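Local coordinates for protein Ispd/ispf bifunctional enzyme (Campylobacter jejuni, PDB 1W55) that catalyses two steps of isoprenoid precursor synthesis, transferring a cytidylyl group from CTP to methylerythritol phosphate and cyclising the phosphorylated product to methylerythritol cyclodiphosphate with release of CMP, at residues I210-F221 with G354-Y365. Numbering follows the deposited sequence.
Sequences IFTGNGFDVHEF and GMAVLSSVNLKY. With MG (magnesium ion), chain B.
The I210 and N362 side chains cross at about a right angle, I210 CG2 3.8 Å from N362 CG, while N362 ND2 bonds I210 O of a third subunit. Next to it, F211 and L363 open an unbroken antiparallel pairing, F211 N reaching L363 O at 2.7 Å, that runs to H219 and M355. The F211 ring turns its edge toward the face of Y365, planes at 61°. At T212, OG1 points anti to the backbone N (chi1 174°) and shares a water with V361 O. G213 and G215 pair with V361 and S359; between them N214 ND2 hydrogen-bonds S360 OG of a second subunit. On the face of N214, F216 brings CZ to 3.6 Å from A356 CB and lines the geranyl diphosphate pocket. D217 projects from the other face and binds magnesium through OD1 at 2.2 Å; three waters and T341 OG1 of the second subunit are among its other ligands. H219 ND1 donates to V218 O at 2.8 Å, from above the carbonyl plane, which steadies the imidazole beside H251 and H243. F221 leans CD1 on G354 CA. These adjacent inner strands of the IspF-domain sheet pack I210, T212, N214 and L358 on neighbouring subunits; D217, H219 and H251 probably form a divalent-metal site, as in other IspF enzymes.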
loop_
_atom_site.group_PDB
_atom_site.type_symbol
_atom_site.label_atom_id
_atom_site.label_comp_id
_atom_site.label_asym_id
_atom_site.label_seq_id
_atom_site.Cartn_x
_atom_site.Cartn_y
_atom_site.Cartn_z
ATOM N N ILE A 210 18.804 -17.956 -2.973
ATOM C CA ILE A 210 19.188 -19.108 -2.180
ATOM C C ILE A 210 20.376 -19.814 -2.848
ATOM O O ILE A 210 20.356 -20.055 -4.055
ATOM C CB ILE A 210 17.968 -20.054 -1.950
ATOM C CG1 ILE A 210 16.914 -19.334 -1.098
ATOM C CG2 ILE A 210 18.395 -21.365 -1.289
ATOM C CD1 ILE A 210 15.603 -20.113 -0.902
ATOM N N PHE A 211 21.402 -20.122 -2.049
ATOM C CA PHE A 211 22.650 -20.685 -2.559
ATOM C C PHE A 211 22.788 -22.162 -2.239
ATOM O O PHE A 211 22.562 -22.580 -1.092
ATOM C CB PHE A 211 23.842 -19.923 -1.973
ATOM C CG PHE A 211 23.935 -18.508 -2.438
ATOM C CD1 PHE A 211 22.947 -17.585 -2.103
ATOM C CD2 PHE A 211 25.021 -18.091 -3.200
ATOM C CE1 PHE A 211 23.029 -16.275 -2.537
ATOM C CE2 PHE A 211 25.113 -16.783 -3.637
ATOM C CZ PHE A 211 24.114 -15.874 -3.315
ATOM N N THR A 212 23.171 -22.941 -3.248
ATOM C CA THR A 212 23.340 -24.385 -3.099
ATOM C C THR A 212 24.785 -24.726 -2.772
ATOM O O THR A 212 25.698 -24.105 -3.306
ATOM C CB THR A 212 22.934 -25.159 -4.403
ATOM O OG1 THR A 212 23.249 -26.549 -4.235
ATOM C CG2 THR A 212 23.836 -24.792 -5.603
ATOM N N GLY A 213 24.978 -25.725 -1.914
ATOM C CA GLY A 213 26.298 -26.270 -1.636
ATOM C C GLY A 213 26.298 -27.786 -1.738
ATOM O O GLY A 213 25.318 -28.444 -1.378
ATOM N N ASN A 214 27.386 -28.349 -2.255
ATOM C CA ASN A 214 27.571 -29.796 -2.227
ATOM C C ASN A 214 28.835 -30.159 -1.452
ATOM O O ASN A 214 29.736 -29.350 -1.314
ATOM C CB ASN A 214 27.547 -30.414 -3.644
ATOM C CG ASN A 214 28.726 -29.994 -4.510
ATOM O OD1 ASN A 214 29.878 -30.179 -4.141
ATOM N ND2 ASN A 214 28.434 -29.458 -5.688
ATOM N N GLY A 215 28.878 -31.372 -0.931
ATOM C CA GLY A 215 30.020 -31.848 -0.195
ATOM C C GLY A 215 30.129 -33.320 -0.482
ATOM O O GLY A 215 29.130 -34.050 -0.490
ATOM N N PHE A 216 31.345 -33.756 -0.762
ATOM C CA PHE A 216 31.603 -35.168 -0.957
ATOM C C PHE A 216 32.940 -35.477 -0.324
ATOM O O PHE A 216 33.916 -34.745 -0.517
ATOM C CB PHE A 216 31.597 -35.544 -2.441
ATOM C CG PHE A 216 31.751 -37.022 -2.684
ATOM C CD1 PHE A 216 30.653 -37.884 -2.547
ATOM C CD2 PHE A 216 32.997 -37.559 -3.029
ATOM C CE1 PHE A 216 30.793 -39.262 -2.760
ATOM C CE2 PHE A 216 33.149 -38.923 -3.260
ATOM C CZ PHE A 216 32.054 -39.784 -3.116
ATOM N N ASP A 217 32.963 -36.549 0.451
ATOM C CA ASP A 217 34.162 -36.973 1.137
ATOM C C ASP A 217 34.214 -38.483 1.280
ATOM O O ASP A 217 33.177 -39.150 1.364
ATOM C CB ASP A 217 34.257 -36.314 2.506
ATOM C CG ASP A 217 35.697 -36.115 2.955
ATOM O OD1 ASP A 217 36.643 -36.406 2.175
ATOM O OD2 ASP A 217 35.972 -35.676 4.081
ATOM N N VAL A 218 35.440 -38.997 1.286
ATOM C CA VAL A 218 35.734 -40.421 1.372
ATOM C C VAL A 218 36.786 -40.610 2.468
ATOM O O VAL A 218 37.815 -39.916 2.482
ATOM C CB VAL A 218 36.270 -40.968 0.007
ATOM C CG1 VAL A 218 36.765 -42.417 0.120
ATOM C CG2 VAL A 218 35.218 -40.861 -1.071
ATOM N N HIS A 219 36.498 -41.495 3.418
ATOM C CA HIS A 219 37.514 -41.970 4.357
ATOM C C HIS A 219 37.654 -43.480 4.212
ATOM O O HIS A 219 36.748 -44.154 3.713
ATOM C CB HIS A 219 37.177 -41.603 5.804
ATOM C CG HIS A 219 37.263 -40.137 6.099
ATOM N ND1 HIS A 219 37.632 -39.205 5.155
ATOM C CD2 HIS A 219 37.010 -39.444 7.231
ATOM C CE1 HIS A 219 37.596 -37.996 5.689
ATOM N NE2 HIS A 219 37.214 -38.113 6.946
ATOM N N GLU A 220 38.799 -43.985 4.649
ATOM C CA GLU A 220 39.168 -45.390 4.534
ATOM C C GLU A 220 38.883 -46.143 5.833
ATOM O O GLU A 220 39.128 -45.628 6.931
ATOM C CB GLU A 220 40.660 -45.469 4.196
ATOM C CG GLU A 220 41.216 -46.863 3.963
ATOM C CD GLU A 220 42.699 -46.852 3.638
ATOM O OE1 GLU A 220 43.224 -47.927 3.271
ATOM O OE2 GLU A 220 43.338 -45.776 3.747
ATOM N N PHE A 221 38.356 -47.353 5.712
ATOM C CA PHE A 221 38.206 -48.227 6.872
ATOM C C PHE A 221 39.557 -48.822 7.307
ATOM O O PHE A 221 40.548 -48.783 6.563
ATOM C CB PHE A 221 37.219 -49.361 6.573
ATOM C CG PHE A 221 35.768 -49.000 6.812
ATOM C CD1 PHE A 221 34.854 -48.992 5.754
ATOM C CD2 PHE A 221 35.311 -48.686 8.087
ATOM C CE1 PHE A 221 33.512 -48.669 5.963
ATOM C CE2 PHE A 221 33.969 -48.346 8.302
ATOM C CZ PHE A 221 33.065 -48.353 7.243
ATOM N N GLY A 354 36.194 -48.519 2.341
ATOM C CA GLY A 354 35.981 -47.166 2.816
ATOM C C GLY A 354 34.518 -46.799 2.782
ATOM O O GLY A 354 33.662 -47.627 2.449
ATOM N N MET A 355 34.225 -45.561 3.151
ATOM C CA MET A 355 32.870 -45.048 3.010
ATOM C C MET A 355 32.854 -43.600 2.523
ATOM O O MET A 355 33.816 -42.845 2.731
ATOM C CB MET A 355 32.050 -45.265 4.291
ATOM C CG MET A 355 32.273 -44.284 5.418
ATOM S SD MET A 355 30.963 -44.431 6.702
ATOM C CE MET A 355 30.252 -43.066 6.542
ATOM N N ALA A 356 31.761 -43.222 1.873
ATOM C CA ALA A 356 31.640 -41.877 1.339
ATOM C C ALA A 356 30.373 -41.204 1.849
ATOM O O ALA A 356 29.408 -41.873 2.234
ATOM C CB ALA A 356 31.671 -41.910 -0.191
ATOM N N VAL A 357 30.390 -39.874 1.871
ATOM C CA VAL A 357 29.231 -39.097 2.286
ATOM C C VAL A 357 28.960 -37.950 1.297
ATOM O O VAL A 357 29.841 -37.126 1.024
ATOM C CB VAL A 357 29.376 -38.562 3.733
ATOM C CG1 VAL A 357 28.152 -37.751 4.113
ATOM C CG2 VAL A 357 29.602 -39.725 4.754
ATOM N N LEU A 358 27.746 -37.930 0.750
ATOM C CA LEU A 358 27.268 -36.825 -0.076
ATOM C C LEU A 358 26.368 -35.912 0.762
ATOM O O LEU A 358 25.411 -36.386 1.392
ATOM C CB LEU A 358 26.494 -37.358 -1.289
ATOM C CG LEU A 358 25.831 -36.308 -2.199
ATOM C CD1 LEU A 358 26.893 -35.503 -2.973
ATOM C CD2 LEU A 358 24.809 -36.954 -3.157
ATOM N N SER A 359 26.669 -34.614 0.756
ATOM C CA SER A 359 25.885 -33.604 1.466
ATOM C C SER A 359 25.340 -32.542 0.520
ATOM O O SER A 359 26.018 -32.147 -0.426
ATOM C CB SER A 359 26.728 -32.899 2.543
ATOM O OG SER A 359 27.241 -33.819 3.489
ATOM N N SER A 360 24.112 -32.088 0.790
ATOM C CA SER A 360 23.535 -30.934 0.110
ATOM C C SER A 360 22.973 -29.961 1.139
ATOM O O SER A 360 22.337 -30.356 2.125
ATOM C CB SER A 360 22.419 -31.315 -0.870
ATOM O OG SER A 360 22.807 -32.392 -1.686
ATOM N N VAL A 361 23.158 -28.685 0.852
ATOM C CA VAL A 361 22.778 -27.615 1.752
ATOM C C VAL A 361 22.145 -26.484 0.917
ATOM O O VAL A 361 22.505 -26.287 -0.244
ATOM C CB VAL A 361 24.069 -27.184 2.472
ATOM C CG1 VAL A 361 24.232 -25.693 2.570
ATOM C CG2 VAL A 361 24.224 -27.933 3.785
ATOM N N ASN A 362 21.165 -25.790 1.491
ATOM C CA ASN A 362 20.638 -24.561 0.915
ATOM C C ASN A 362 20.857 -23.450 1.938
ATOM O O ASN A 362 20.548 -23.612 3.121
ATOM C CB ASN A 362 19.148 -24.699 0.563
ATOM C CG ASN A 362 18.913 -25.062 -0.907
ATOM O OD1 ASN A 362 19.853 -25.217 -1.687
ATOM N ND2 ASN A 362 17.653 -25.175 -1.288
ATOM N N LEU A 363 21.438 -22.347 1.478
ATOM C CA LEU A 363 21.699 -21.179 2.302
ATOM C C LEU A 363 20.878 -20.016 1.761
ATOM O O LEU A 363 20.764 -19.846 0.541
ATOM C CB LEU A 363 23.164 -20.768 2.180
ATOM C CG LEU A 363 24.324 -21.405 2.921
ATOM C CD1 LEU A 363 25.590 -20.544 2.630
ATOM C CD2 LEU A 363 24.041 -21.522 4.436
ATOM N N LYS A 364 20.330 -19.214 2.667
ATOM C CA LYS A 364 19.702 -17.945 2.304
ATOM C C LYS A 364 20.452 -16.837 3.029
ATOM O O LYS A 364 21.305 -17.119 3.876
ATOM C CB LYS A 364 18.244 -17.928 2.741
ATOM C CG LYS A 364 18.078 -17.911 4.242
ATOM C CD LYS A 364 16.629 -17.985 4.654
ATOM C CE LYS A 364 16.514 -18.076 6.168
ATOM N NZ LYS A 364 15.151 -17.751 6.664
ATOM N N TYR A 365 20.131 -15.589 2.704
ATOM C CA TYR A 365 20.671 -14.450 3.443
ATOM C C TYR A 365 20.002 -14.321 4.796
ATOM O O TYR A 365 18.780 -14.430 4.912
ATOM C CB TYR A 365 20.485 -13.143 2.666
ATOM C CG TYR A 365 21.256 -13.087 1.374
ATOM C CD1 TYR A 365 20.620 -12.738 0.182
ATOM C CD2 TYR A 365 22.622 -13.356 1.338
ATOM C CE1 TYR A 365 21.316 -12.660 -1.018
ATOM C CE2 TYR A 365 23.336 -13.294 0.129
ATOM C CZ TYR A 365 22.661 -12.950 -1.042
ATOM O OH TYR A 365 23.336 -12.876 -2.239
HETATM MG MG MG B . 38.626 -35.631 1.606
HETATM O O HOH W 1 21.606 -27.444 -2.633
HETATM O O HOH W 2 38.571 -35.268 3.761
HETATM O O HOH W 3 39.252 -37.681 1.431
HETATM O O HOH W 4 37.856 -33.752 1.575
#